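PDB 6GQF: protein Aster-A from Mus musculus, which carries cholesterol from the plasma membrane to the endoplasmic reticulum without vesicles, using a sterol-binding VASt (ASTER) domain, the part described here. Local coordinates for residues D36-F47 and N158-R169; G126-L134 and Y145-L153. All coordinates share one frame; numbering follows the deposited sequence.

From the N terminus, the segment 36-47 forms an edge strand and waits 110 residues for its partner 158-169; contact 1 thereby closes a loop holding the helices 51-58 and 63-71 and most of the sheet. Contact 2 is nested inside that loop: 126-134 turns back on 145-153 after only ten residues, as a beta hairpin. The strand 159-170 then follows directly, so the sheet order runs 40-47, 159-170, 144-156, 127-136, and the two contacts share a junction where Arg163 O meets Cys151 N at 2.8 Å and Ser166 OG meets His148 ND1 at 2.7 Å. Together they join the first strand, through 159-170, to the hairpin that supplies Val133, Thr146 and His148 to the sterol pocket.

Contact 1: D36-F47 and N158-R169; sequences DLSGRLLINSVF and NKARLRVSSEIR
Arg163 sets CG beside its backbone N (chi1 -73°) and bends at chi3 (71°), which carries the guanidinium off the sheet face and across toward 36-47, where NH2 makes a salt bridge with Asp36 OD2 on the syn side. The strands 40-47 and 159-169 run antiparallel (177°) at the edge of the sheet of the Bet v 1-like, StAR-related fold. Two classic beta bulges interrupt the pairing: Gly39 and Arg40 both face Ser166, and Leu42 and Ile43 both face Val164, whose O accepts from Leu42 N at 2.7 Å and from Ile43 N at 3.1 Å.

On the face carrying Leu41, Asn44 and Val46, two arginines reach across. Leu41 CD1 lies 3.9 Å from Arg163 NH2, over one face of that guanidinium and offset toward its rim. Arg161 lays its guanidinium under Val46 CG2, 3.6 Å from CZ, and its NH1 donates to Asn44 OD1 at 3.0 Å from above the amide plane. An alanine in place of Arg163 would probably leave the Asp36 carboxylate without this mate and Leu41 CD1 without the flat group it rests on.

On the other face a buried apolar patch adjoins polar Arg40, Ser45 and Ser166: Ile43 CD1 meets Val164 CG2 at 3.9 Å, the side chains lying side by side, and Phe47 CE2 approaches Leu162 CD2 at 4.1 Å. Helix 176-202 packs against this side, where Phe47 touches Leu201 and Arg40 bridges to Glu191. At the loop end, Glu167 takes the side-on grip of Arg169 on OE2, while OE1 accepts from Ser38 OG at 3.1 Å.

Contact 2: G126-L134 and Y145-L153; sequences GCVVDSEVL and YTAHRYCIL. With HC3 (25-hydroxycholesterol), chain E.
Tyr150 and Val129 form a hydrogen-bonded antiparallel pair, with Tyr150 N donating to Val129 O at 3.0 Å and 170°. With CG anti to the carbonyl carbon (chi1 -59°) the ring stands off the inner face of the sheet, and its CD1 edge turns to Val129 O, which lies near the ring plane. Ser131 CB also sits at that edge, and Val129 CG1 reaches Tyr150 CB at 4.1 Å. Beyond the pair, Phe59 meets the ring edge-to-face and the phenol OH bonds a glycerol.

Ile152 pairs with Cys127 in the same way: Ile152 N donates to Cys127 O at 2.8 Å, while Cys127 SG rests 4.1 Å from Ile152 CB. Both side chains also touch Gln55 of helix 51-58, which places this end of the contact under the helix.

These pairs belong to a beta hairpin, strands 127-136 and 144-156, in the antiparallel sheet of the helix-grip (Bet v 1-like) fold, whose inner face lines the sterol pocket. Ser131, hydrogen-bonded to Glu113 through OG, pairs with His148, its N donating to His148 O at 2.8 Å. The His148 ring, whose ND1 is engaged by Ser166, shares a hydrogen bond with Thr146 OG1 through NE2, 2.9 Å away, and lies beside C6 of 25-hydroxycholesterol. Val133 CG1 approaches C7 of the sterol at 3.8 Å. On the opposite face of the sheet Asp130 OD1 sits over one face of the Arg149 guanidinium, 2.7 Å from NH1, with carboxylate and guanidinium planes 75° apart; the oxygen lies well off the guanidinium plane, so the attraction is electrostatic and not a hydrogen bond.

Contact 1: D36-F47 and N158-R169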
loop_
_atom_site.group_PDB
_atom_site.type_symbol
_atom_site.label_atom_id
_atom_site.label_comp_id
_atom_site.label_asym_id
_atom_site.label_seq_id
_atom_site.Cartn_x
_atom_site.Cartn_y
_atom_site.Cartn_z
ATOM N N ASP A 36 12.235 5.016 7.403
ATOM C CA ASP A 36 11.200 5.416 6.455
ATOM C C ASP A 36 11.748 5.502 5.029
ATOM O O ASP A 36 12.921 5.214 4.785
ATOM C CB ASP A 36 10.601 6.765 6.864
ATOM C CG ASP A 36 9.732 6.665 8.100
ATOM O OD1 ASP A 36 9.882 5.685 8.859
ATOM O OD2 ASP A 36 8.900 7.570 8.315
ATOM N N LEU A 37 10.887 5.901 4.096
ATOM C CA LEU A 37 11.263 6.042 2.694
ATOM C C LEU A 37 11.444 7.512 2.335
ATOM O O LEU A 37 10.791 8.386 2.904
ATOM C CB LEU A 37 10.207 5.399 1.789
ATOM C CG LEU A 37 10.041 3.880 1.916
ATOM C CD1 LEU A 37 8.797 3.422 1.178
ATOM C CD2 LEU A 37 11.263 3.149 1.394
ATOM N N SER A 38 12.332 7.771 1.381
ATOM C CA SER A 38 12.670 9.129 0.973
ATOM C C SER A 38 11.652 9.695 -0.005
ATOM O O SER A 38 12.018 10.216 -1.059
ATOM C CB SER A 38 14.063 9.154 0.341
ATOM O OG SER A 38 14.111 8.317 -0.805
ATOM N N GLY A 39 10.375 9.584 0.347
ATOM C CA GLY A 39 9.300 10.109 -0.477
ATOM C C GLY A 39 8.369 10.985 0.337
ATOM O O GLY A 39 8.503 12.210 0.319
ATOM N N ARG A 40 7.430 10.360 1.045
ATOM C CA ARG A 40 6.530 11.078 1.945
ATOM C C ARG A 40 6.034 10.166 3.061
ATOM O O ARG A 40 6.035 8.941 2.922
ATOM C CB ARG A 40 5.330 11.650 1.186
ATOM C CG ARG A 40 5.680 12.708 0.160
ATOM C CD ARG A 40 4.446 13.307 -0.483
ATOM N NE ARG A 40 4.811 14.211 -1.572
ATOM C CZ ARG A 40 3.937 14.846 -2.348
ATOM N NH1 ARG A 40 2.634 14.683 -2.161
ATOM N NH2 ARG A 40 4.367 15.645 -3.314
ATOM N N LEU A 41 5.615 10.782 4.164
ATOM C CA LEU A 41 5.003 10.068 5.280
ATOM C C LEU A 41 3.492 10.187 5.161
ATOM O O LEU A 41 2.927 11.242 5.433
ATOM C CB LEU A 41 5.484 10.631 6.622
ATOM C CG LEU A 41 4.890 10.006 7.889
ATOM C CD1 LEU A 41 5.327 8.555 8.045
ATOM C CD2 LEU A 41 5.280 10.818 9.113
ATOM N N LEU A 42 2.838 9.104 4.754
ATOM C CA LEU A 42 1.419 9.150 4.424
ATOM C C LEU A 42 0.548 9.005 5.667
ATOM O O LEU A 42 -0.421 9.744 5.846
ATOM C CB LEU A 42 1.070 8.054 3.408
ATOM C CG LEU A 42 1.561 8.217 1.960
ATOM C CD1 LEU A 42 1.037 9.497 1.336
ATOM C CD2 LEU A 42 3.075 8.177 1.860
ATOM N N ILE A 43 0.901 8.053 6.523
ATOM C CA ILE A 43 0.125 7.774 7.724
ATOM C C ILE A 43 1.025 7.718 8.947
ATOM O O ILE A 43 2.145 7.218 8.887
ATOM C CB ILE A 43 -0.642 6.445 7.601
ATOM C CG1 ILE A 43 -1.646 6.520 6.448
ATOM C CG2 ILE A 43 -1.362 6.114 8.906
ATOM C CD1 ILE A 43 -2.275 5.179 6.091
ATOM N N ASN A 44 0.517 8.245 10.057
ATOM C CA ASN A 44 1.192 8.162 11.343
ATOM C C ASN A 44 0.154 8.304 12.452
ATOM O O ASN A 44 0.037 9.355 13.077
ATOM C CB ASN A 44 2.276 9.235 11.460
ATOM C CG ASN A 44 3.125 9.074 12.703
ATOM O OD1 ASN A 44 3.228 7.984 13.262
ATOM N ND2 ASN A 44 3.742 10.163 13.141
ATOM N N SER A 45 -0.608 7.238 12.667
ATOM C CA SER A 45 -1.714 7.248 13.609
ATOM C C SER A 45 -1.526 6.225 14.722
ATOM O O SER A 45 -0.818 5.234 14.555
ATOM C CB SER A 45 -3.021 6.975 12.866
ATOM O OG SER A 45 -3.191 7.902 11.807
ATOM N N VAL A 46 -2.164 6.478 15.859
ATOM C CA VAL A 46 -2.196 5.515 16.950
ATOM C C VAL A 46 -3.622 5.017 17.117
ATOM O O VAL A 46 -4.559 5.806 17.228
ATOM C CB VAL A 46 -1.685 6.121 18.273
ATOM C CG1 VAL A 46 -1.794 5.104 19.399
ATOM C CG2 VAL A 46 -0.237 6.585 18.127
ATOM N N PHE A 47 -3.772 3.698 17.116
ATOM C CA PHE A 47 -5.076 3.067 17.237
ATOM C C PHE A 47 -5.169 2.278 18.529
ATOM O O PHE A 47 -4.170 1.757 19.023
ATOM C CB PHE A 47 -5.338 2.150 16.042
ATOM C CG PHE A 47 -5.436 2.879 14.739
ATOM C CD1 PHE A 47 -6.640 3.416 14.324
ATOM C CD2 PHE A 47 -4.321 3.037 13.934
ATOM C CE1 PHE A 47 -6.734 4.092 13.130
ATOM C CE2 PHE A 47 -4.408 3.713 12.739
ATOM C CZ PHE A 47 -5.616 4.242 12.335
ATOM N N ASN A 158 -4.206 -3.344 24.097
ATOM C CA ASN A 158 -5.052 -3.018 22.949
ATOM C C ASN A 158 -4.724 -1.623 22.428
ATOM O O ASN A 158 -5.561 -0.721 22.456
ATOM C CB ASN A 158 -6.536 -3.106 23.321
ATOM C CG ASN A 158 -7.056 -4.531 23.323
ATOM O OD1 ASN A 158 -6.885 -5.270 24.292
ATOM N ND2 ASN A 158 -7.705 -4.921 22.232
ATOM N N LYS A 159 -3.493 -1.451 21.958
ATOM C CA LYS A 159 -3.038 -0.156 21.469
ATOM C C LYS A 159 -1.763 -0.310 20.646
ATOM O O LYS A 159 -0.794 -0.915 21.105
ATOM C CB LYS A 159 -2.799 0.795 22.643
ATOM C CG LYS A 159 -2.404 2.211 22.257
ATOM C CD LYS A 159 -2.134 3.049 23.498
ATOM C CE LYS A 159 -1.569 4.416 23.147
ATOM N NZ LYS A 159 -1.218 5.196 24.364
ATOM N N ALA A 160 -1.771 0.239 19.434
ATOM C CA ALA A 160 -0.611 0.159 18.551
ATOM C C ALA A 160 -0.536 1.364 17.621
ATOM O O ALA A 160 -1.543 2.030 17.366
ATOM C CB ALA A 160 -0.653 -1.124 17.741
ATOM N N ARG A 161 0.668 1.635 17.121
ATOM C CA ARG A 161 0.891 2.718 16.168
ATOM C C ARG A 161 0.985 2.161 14.752
ATOM O O ARG A 161 1.371 1.008 14.552
ATOM C CB ARG A 161 2.166 3.496 16.512
ATOM C CG ARG A 161 2.523 4.587 15.498
ATOM C CD ARG A 161 3.794 5.322 15.878
ATOM N NE ARG A 161 3.667 6.030 17.150
ATOM C CZ ARG A 161 3.201 7.270 17.290
ATOM N NH1 ARG A 161 2.801 7.973 16.236
ATOM N NH2 ARG A 161 3.133 7.809 18.499
ATOM N N LEU A 162 0.625 2.989 13.776
ATOM C CA LEU A 162 0.745 2.637 12.366
ATOM C C LEU A 162 1.467 3.750 11.606
ATOM O O LEU A 162 1.060 4.911 11.664
ATOM C CB LEU A 162 -0.640 2.379 11.760
ATOM C CG LEU A 162 -0.713 2.050 10.265
ATOM C CD1 LEU A 162 0.068 0.803 9.928
ATOM C CD2 LEU A 162 -2.155 1.876 9.834
ATOM N N ARG A 163 2.549 3.392 10.918
ATOM C CA ARG A 163 3.257 4.317 10.037
ATOM C C ARG A 163 3.270 3.793 8.603
ATOM O O ARG A 163 3.471 2.601 8.370
ATOM C CB ARG A 163 4.693 4.545 10.517
ATOM C CG ARG A 163 4.804 5.400 11.755
ATOM C CD ARG A 163 6.231 5.435 12.278
ATOM N NE ARG A 163 7.139 6.195 11.419
ATOM C CZ ARG A 163 7.308 7.516 11.474
ATOM N NH1 ARG A 163 6.618 8.253 12.337
ATOM N NH2 ARG A 163 8.164 8.106 10.653
ATOM N N VAL A 164 3.048 4.690 7.646
ATOM C CA VAL A 164 3.168 4.348 6.237
ATOM C C VAL A 164 3.898 5.449 5.483
ATOM O O VAL A 164 3.423 6.580 5.388
ATOM C CB VAL A 164 1.797 4.116 5.579
ATOM C CG1 VAL A 164 1.974 3.671 4.125
ATOM C CG2 VAL A 164 0.995 3.082 6.362
ATOM N N SER A 165 5.065 5.100 4.958
ATOM C CA SER A 165 5.821 5.985 4.091
ATOM C C SER A 165 5.882 5.361 2.709
ATOM O O SER A 165 5.751 4.146 2.564
ATOM C CB SER A 165 7.226 6.218 4.642
ATOM O OG SER A 165 7.894 4.982 4.817
ATOM N N SER A 166 6.074 6.197 1.696
ATOM C CA SER A 166 6.105 5.735 0.315
ATOM C C SER A 166 7.209 6.440 -0.451
ATOM O O SER A 166 7.820 7.379 0.052
ATOM C CB SER A 166 4.755 5.975 -0.353
ATOM O OG SER A 166 3.727 5.395 0.441
ATOM N N GLU A 167 7.474 5.967 -1.663
ATOM C CA GLU A 167 8.403 6.645 -2.551
ATOM C C GLU A 167 8.180 6.184 -3.988
ATOM O O GLU A 167 7.682 5.086 -4.231
ATOM C CB GLU A 167 9.855 6.405 -2.114
ATOM C CG GLU A 167 10.402 5.019 -2.402
ATOM C CD GLU A 167 11.832 4.842 -1.902
ATOM O OE1 GLU A 167 12.367 5.787 -1.281
ATOM O OE2 GLU A 167 12.423 3.761 -2.131
ATOM N N ILE A 168 8.537 7.051 -4.930
ATOM C CA ILE A 168 8.450 6.749 -6.352
ATOM C C ILE A 168 9.821 6.332 -6.865
ATOM O O ILE A 168 10.823 6.981 -6.568
ATOM C CB ILE A 168 7.932 7.962 -7.157
ATOM C CG1 ILE A 168 6.499 8.302 -6.738
ATOM C CG2 ILE A 168 7.971 7.683 -8.651
ATOM C CD1 ILE A 168 6.079 9.691 -7.102
ATOM N N ARG A 169 9.848 5.249 -7.635
ATOM C CA ARG A 169 11.088 4.687 -8.163
ATOM C C ARG A 169 11.062 4.628 -9.690
ATOM O O ARG A 169 10.207 3.970 -10.282
ATOM C CB ARG A 169 11.323 3.289 -7.592
ATOM C CG ARG A 169 11.631 3.276 -6.110
ATOM C CD ARG A 169 11.937 1.874 -5.618
ATOM N NE ARG A 169 12.236 1.872 -4.190
ATOM C CZ ARG A 169 12.238 0.788 -3.423
ATOM N NH1 ARG A 169 11.951 -0.404 -3.937
ATOM N NH2 ARG A 169 12.522 0.898 -2.133
#

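Contact 2: G126-L134 and Y145-L153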
loop_
_atom_site.group_PDB
_atom_site.type_symbol
_atom_site.label_atom_id
_atom_site.label_comp_id
_atom_site.label_asym_id
_atom_site.label_seq_id
_atom_site.Cartn_x
_atom_site.Cartn_y
_atom_site.Cartn_z
ATOM N N GLY A 126 5.241 -6.050 17.156
ATOM C CA GLY A 126 4.436 -5.879 15.957
ATOM C C GLY A 126 5.102 -6.448 14.717
ATOM O O GLY A 126 5.611 -7.567 14.742
ATOM N N CYS A 127 5.101 -5.679 13.630
ATOM C CA CYS A 127 5.681 -6.137 12.368
ATOM C C CYS A 127 5.976 -4.987 11.403
ATOM O O CYS A 127 5.588 -3.844 11.640
ATOM C CB CYS A 127 4.740 -7.130 11.687
ATOM S SG CYS A 127 3.299 -6.348 10.915
ATOM N N VAL A 128 6.670 -5.310 10.316
ATOM C CA VAL A 128 6.884 -4.379 9.208
ATOM C C VAL A 128 6.681 -5.134 7.903
ATOM O O VAL A 128 7.018 -6.313 7.810
ATOM C CB VAL A 128 8.299 -3.754 9.242
ATOM C CG1 VAL A 128 8.568 -2.907 7.994
ATOM C CG2 VAL A 128 8.473 -2.920 10.496
ATOM N N VAL A 129 6.115 -4.470 6.901
ATOM C CA VAL A 129 5.962 -5.099 5.595
ATOM C C VAL A 129 6.286 -4.115 4.483
ATOM O O VAL A 129 5.824 -2.973 4.487
ATOM C CB VAL A 129 4.531 -5.704 5.402
ATOM C CG1 VAL A 129 3.619 -5.319 6.537
ATOM C CG2 VAL A 129 3.918 -5.326 4.057
ATOM N N ASP A 130 7.124 -4.578 3.556
ATOM C CA ASP A 130 7.486 -3.819 2.366
ATOM C C ASP A 130 6.580 -4.199 1.209
ATOM O O ASP A 130 6.289 -5.375 1.004
ATOM C CB ASP A 130 8.941 -4.073 1.974
ATOM C CG ASP A 130 9.925 -3.311 2.835
ATOM O OD1 ASP A 130 9.643 -2.146 3.186
ATOM O OD2 ASP A 130 10.994 -3.877 3.151
ATOM N N SER A 131 6.157 -3.200 0.444
ATOM C CA SER A 131 5.217 -3.415 -0.645
ATOM C C SER A 131 5.754 -2.844 -1.953
ATOM O O SER A 131 6.151 -1.683 -2.009
ATOM C CB SER A 131 3.865 -2.784 -0.301
ATOM O OG SER A 131 2.887 -3.115 -1.271
ATOM N N GLU A 132 5.783 -3.676 -2.993
ATOM C CA GLU A 132 6.103 -3.225 -4.347
ATOM C C GLU A 132 4.836 -3.226 -5.194
ATOM O O GLU A 132 4.213 -4.269 -5.382
ATOM C CB GLU A 132 7.156 -4.118 -5.002
ATOM C CG GLU A 132 8.499 -4.142 -4.310
ATOM C CD GLU A 132 9.499 -4.999 -5.061
ATOM O OE1 GLU A 132 9.706 -4.744 -6.268
ATOM O OE2 GLU A 132 10.064 -5.936 -4.456
ATOM N N VAL A 133 4.465 -2.058 -5.705
ATOM C CA VAL A 133 3.234 -1.902 -6.468
ATOM C C VAL A 133 3.554 -1.546 -7.906
ATOM O O VAL A 133 4.126 -0.495 -8.190
ATOM C CB VAL A 133 2.320 -0.819 -5.861
ATOM C CG1 VAL A 133 1.083 -0.598 -6.730
ATOM C CG2 VAL A 133 1.912 -1.208 -4.450
ATOM N N LEU A 134 3.176 -2.442 -8.808
ATOM C CA LEU A 134 3.351 -2.226 -10.232
ATOM C C LEU A 134 1.984 -2.061 -10.861
ATOM O O LEU A 134 1.159 -2.974 -10.829
ATOM C CB LEU A 134 4.111 -3.385 -10.878
ATOM C CG LEU A 134 5.622 -3.433 -10.616
ATOM C CD1 LEU A 134 5.975 -3.811 -9.177
ATOM C CD2 LEU A 134 6.257 -4.407 -11.568
ATOM N N TYR A 145 7.688 2.692 -10.953
ATOM C CA TYR A 145 6.822 1.906 -10.082
ATOM C C TYR A 145 6.972 2.529 -8.693
ATOM O O TYR A 145 7.772 3.449 -8.525
ATOM C CB TYR A 145 7.190 0.414 -10.110
ATOM C CG TYR A 145 8.504 0.051 -9.443
ATOM C CD1 TYR A 145 9.716 0.245 -10.091
ATOM C CD2 TYR A 145 8.524 -0.506 -8.171
ATOM C CE1 TYR A 145 10.913 -0.092 -9.483
ATOM C CE2 TYR A 145 9.714 -0.843 -7.556
ATOM C CZ TYR A 145 10.904 -0.637 -8.215
ATOM O OH TYR A 145 12.084 -0.978 -7.594
ATOM N N THR A 146 6.201 2.067 -7.711
ATOM C CA THR A 146 6.201 2.696 -6.384
ATOM C C THR A 146 6.446 1.684 -5.270
ATOM O O THR A 146 6.105 0.507 -5.403
ATOM C CB THR A 146 4.868 3.446 -6.100
ATOM O OG1 THR A 146 3.775 2.517 -6.024
ATOM C CG2 THR A 146 4.597 4.474 -7.184
ATOM N N ALA A 147 7.047 2.167 -4.182
ATOM C CA ALA A 147 7.327 1.357 -2.998
ATOM C C ALA A 147 6.681 1.972 -1.759
ATOM O O ALA A 147 6.568 3.193 -1.644
ATOM C CB ALA A 147 8.825 1.215 -2.794
ATOM N N HIS A 148 6.253 1.108 -0.842
ATOM C CA HIS A 148 5.566 1.521 0.379
ATOM C C HIS A 148 5.982 0.638 1.556
ATOM O O HIS A 148 6.157 -0.573 1.406
ATOM C CB HIS A 148 4.051 1.457 0.175
ATOM C CG HIS A 148 3.598 2.105 -1.095
ATOM N ND1 HIS A 148 3.035 3.360 -1.131
ATOM C CD2 HIS A 148 3.652 1.675 -2.378
ATOM C CE1 HIS A 148 2.755 3.676 -2.381
ATOM N NE2 HIS A 148 3.126 2.675 -3.159
ATOM N N ARG A 149 6.136 1.256 2.724
ATOM C CA ARG A 149 6.539 0.549 3.937
ATOM C C ARG A 149 5.514 0.761 5.047
ATOM O O ARG A 149 5.234 1.894 5.424
ATOM C CB ARG A 149 7.921 1.020 4.403
ATOM C CG ARG A 149 8.568 0.103 5.435
ATOM C CD ARG A 149 9.850 0.683 6.030
ATOM N NE ARG A 149 10.878 0.961 5.029
ATOM C CZ ARG A 149 11.683 0.046 4.492
ATOM N NH1 ARG A 149 11.583 -1.230 4.838
ATOM N NH2 ARG A 149 12.590 0.407 3.596
ATOM N N TYR A 150 4.953 -0.333 5.551
ATOM C CA TYR A 150 4.063 -0.298 6.706
ATOM C C TYR A 150 4.846 -0.676 7.959
ATOM O O TYR A 150 5.535 -1.694 7.969
ATOM C CB TYR A 150 2.898 -1.273 6.545
ATOM C CG TYR A 150 1.997 -1.068 5.346
ATOM C CD1 TYR A 150 2.413 -1.413 4.066
ATOM C CD2 TYR A 150 0.710 -0.580 5.503
ATOM C CE1 TYR A 150 1.586 -1.245 2.978
ATOM C CE2 TYR A 150 -0.126 -0.414 4.422
ATOM C CZ TYR A 150 0.316 -0.749 3.160
ATOM O OH TYR A 150 -0.514 -0.586 2.078
ATOM N N CYS A 151 4.736 0.137 9.009
ATOM C CA CYS A 151 5.308 -0.195 10.314
ATOM C C CYS A 151 4.199 -0.313 11.362
ATOM O O CYS A 151 3.471 0.648 11.606
ATOM C CB CYS A 151 6.325 0.865 10.752
ATOM S SG CYS A 151 7.723 1.129 9.633
ATOM N N ILE A 152 4.067 -1.495 11.961
ATOM C CA ILE A 152 3.158 -1.703 13.090
ATOM C C ILE A 152 3.961 -1.954 14.363
ATOM O O ILE A 152 4.681 -2.946 14.468
ATOM C CB ILE A 152 2.192 -2.886 12.847
ATOM C CG1 ILE A 152 1.198 -2.523 11.738
ATOM C CG2 ILE A 152 1.443 -3.253 14.141
ATOM C CD1 ILE A 152 0.159 -3.596 11.419
ATOM N N LEU A 153 3.833 -1.039 15.322
ATOM C CA LEU A 153 4.490 -1.166 16.619
ATOM C C LEU A 153 3.457 -1.175 17.734
ATOM O O LEU A 153 2.677 -0.232 17.879
ATOM C CB LEU A 153 5.488 -0.026 16.844
ATOM C CG LEU A 153 6.246 -0.068 18.178
ATOM C CD1 LEU A 153 7.160 -1.292 18.250
ATOM C CD2 LEU A 153 7.041 1.215 18.406
HETATM C C18 HC3 E . -1.986 6.040 -8.126
HETATM C C13 HC3 E . -1.544 4.793 -8.900
HETATM C C12 HC3 E . -2.687 3.938 -8.888
HETATM C C11 HC3 E . -3.055 3.362 -7.402
HETATM C C9 HC3 E . -1.865 2.704 -6.710
HETATM C C10 HC3 E . -2.230 2.127 -5.235
HETATM C C19 HC3 E . -3.070 3.161 -4.523
HETATM C C1 HC3 E . -3.088 0.870 -5.379
HETATM C C2 HC3 E . -3.406 0.238 -4.044
HETATM C C3 HC3 E . -2.182 -0.070 -3.243
HETATM O O1 HC3 E . -2.554 -0.549 -1.950
HETATM C C4 HC3 E . -1.293 1.157 -3.070
HETATM C C5 HC3 E . -1.036 1.833 -4.414
HETATM C C6 HC3 E . 0.328 2.737 -4.630
HETATM C C7 HC3 E . 0.657 3.109 -6.025
HETATM C C8 HC3 E . -0.696 3.683 -6.705
HETATM C C14 HC3 E . -0.384 4.137 -8.108
HETATM C C15 HC3 E . 0.898 5.083 -8.364
HETATM C C16 HC3 E . 0.557 5.788 -9.895
HETATM C C17 HC3 E . -0.843 5.299 -10.313
HETATM C C20 HC3 E . -1.669 6.255 -11.033
HETATM C C21 HC3 E . -2.561 5.445 -12.021
HETATM C C22 HC3 E . -0.937 7.415 -11.793
HETATM C C23 HC3 E . -0.996 7.367 -13.300
HETATM C C24 HC3 E . 0.005 8.397 -13.767
HETATM C C25 HC3 E . -0.272 8.783 -15.199
HETATM C C26 HC3 E . 0.841 9.701 -15.642
HETATM C C27 HC3 E . -0.287 7.540 -16.067
HETATM O O2 HC3 E . -1.506 9.458 -15.271
#